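PDB 2HJP: phosphonopyruvate hydrolase from Variovorax sp., which hydrolyses the carbon-phosphorus bond of phosphonopyruvate to give pyruvate and phosphate, using a divalent metal ion such as magnesium, cobalt or manganese. Local coordinates for the interface of chains A and B. Residues are numbered along the deposited sequence; one frame, centred on the assembly and turned at random. Chains: chain A/B, Phosphonopyruvate hydrolase.

The interface of chains A and B. Residues chain A 24-26, 73; chain B 49-51.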
loop_
_atom_site.group_PDB
_atom_site.type_symbol
_atom_site.label_atom_id
_atom_site.label_comp_id
_atom_site.label_asym_id
_atom_site.label_seq_id
_atom_site.Cartn_x
_atom_site.Cartn_y
_atom_site.Cartn_z
ATOM N N ASN A 24 -1.949 -5.676 -15.347
ATOM C CA ASN A 24 -1.749 -4.258 -15.014
ATOM C C ASN A 24 -2.726 -3.412 -15.822
ATOM O O ASN A 24 -3.387 -3.958 -16.677
ATOM C CB ASN A 24 -0.300 -3.782 -15.214
ATOM C CG ASN A 24 0.182 -3.979 -16.578
ATOM O OD1 ASN A 24 -0.478 -3.641 -17.494
ATOM N ND2 ASN A 24 1.395 -4.511 -16.717
ATOM N N PRO A 25 -2.878 -2.102 -15.500
ATOM C CA PRO A 25 -3.821 -1.217 -16.231
ATOM C C PRO A 25 -3.488 -1.050 -17.737
ATOM O O PRO A 25 -4.387 -0.896 -18.563
ATOM C CB PRO A 25 -3.702 0.110 -15.491
ATOM C CG PRO A 25 -3.455 -0.338 -14.037
ATOM C CD PRO A 25 -2.412 -1.440 -14.268
ATOM N N LEU A 26 -2.195 -1.062 -18.079
ATOM C CA LEU A 26 -1.834 -0.911 -19.480
ATOM C C LEU A 26 -2.398 -2.107 -20.297
ATOM O O LEU A 26 -3.000 -1.930 -21.348
ATOM C CB LEU A 26 -0.284 -0.757 -19.667
ATOM C CG LEU A 26 0.282 -0.674 -21.108
ATOM C CD1 LEU A 26 -0.276 0.517 -21.810
ATOM C CD2 LEU A 26 1.808 -0.596 -21.139
ATOM N N THR A 73 -8.803 2.934 -15.083
ATOM C CA THR A 73 -8.210 3.120 -16.399
ATOM C C THR A 73 -9.176 2.700 -17.533
ATOM O O THR A 73 -9.164 3.311 -18.562
ATOM C CB THR A 73 -6.917 2.273 -16.497
ATOM O OG1 THR A 73 -5.994 2.753 -15.520
ATOM C CG2 THR A 73 -6.220 2.338 -17.893
ATOM N N SER B 49 3.155 1.152 -17.321
ATOM C CA SER B 49 2.369 -0.049 -17.007
ATOM C C SER B 49 1.033 0.291 -16.286
ATOM O O SER B 49 0.062 -0.456 -16.360
ATOM C CB SER B 49 3.220 -1.040 -16.198
ATOM O OG SER B 49 3.374 -0.623 -14.869
ATOM N N TYR B 50 0.978 1.490 -15.712
ATOM C CA TYR B 50 -0.202 2.050 -15.043
ATOM C C TYR B 50 -0.943 2.947 -15.983
ATOM O O TYR B 50 -1.947 3.517 -15.625
ATOM C CB TYR B 50 0.229 2.854 -13.792
ATOM C CG TYR B 50 0.274 1.919 -12.590
ATOM C CD1 TYR B 50 -0.887 1.649 -11.837
ATOM C CD2 TYR B 50 1.449 1.248 -12.244
ATOM C CE1 TYR B 50 -0.860 0.715 -10.770
ATOM C CE2 TYR B 50 1.490 0.289 -11.158
ATOM C CZ TYR B 50 0.346 0.045 -10.448
ATOM O OH TYR B 50 0.365 -0.842 -9.402
ATOM N N ALA B 51 -0.453 3.084 -17.208
ATOM C CA ALA B 51 -1.139 3.918 -18.174
ATOM C C ALA B 51 -1.310 5.366 -17.707
ATOM O O ALA B 51 -2.410 5.954 -17.846
ATOM C CB ALA B 51 -2.583 3.275 -18.569
HETATM O O HOH W 1 -4.839 5.062 -16.327
HETATM O O HOH W 2 -3.667 3.222 -13.251
#
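A:Leu26 and B:Ser49 join the two subunits backbone to backbone, where the start of helix 25-34 of chain A meets the end of helix 43-49 of chain B. The amide N of A:Leu26, in the first turn of its helix, donates to the carbonyl O of B:Ser49 over 2.9 Å, with 150° at the hydrogen. The helix start thus takes up a carbonyl from the partner's helix end. Carbon atoms also pack against the same acceptor: CD of A:Pro25 comes to 3.4 Å of B:Ser49 O, and CB of A:Leu26 lies at its other flank. The side-chain amide oxygen OD1 of A:Asn24 approaches B:Ser49 O to 3.4 Å, a contact of two oxygens and not a hydrogen bond.

Apolar contacts extend the seam. The pyrrolidine of A:Pro25 meets the B:Tyr50 ring at a slant, its CG 3.9 Å from CD1. Farther along, the methyl CG2 of A:Thr73 faces CB of B:Ala51 at 3.8 Å. OG1 of A:Thr73 stands beside the backbone N (chi1 -62°), which puts CG2 anti to that N and against the partner, with the hydroxyl turned to water.

Two waters bridge that hydroxyl to the loop of chain B. Water 1 lies 2.7 Å from A:Thr73 OG1 and also bonds the carbonyl O of B:Ala51. Water 2, at the edge of the B:Tyr50 ring and in its plane, links the hydroxyl to the B:Tyr50 carbonyl. The protein forms homodimers and homotetramers, and two-fold symmetry repeats this patch with the chains exchanged. The centre of this patch lies about 20 Å from A:Asp54, the presumed nucleophile. On the chain B side of the second bridge, water 2 stands 2.9 Å from B:Tyr50 O.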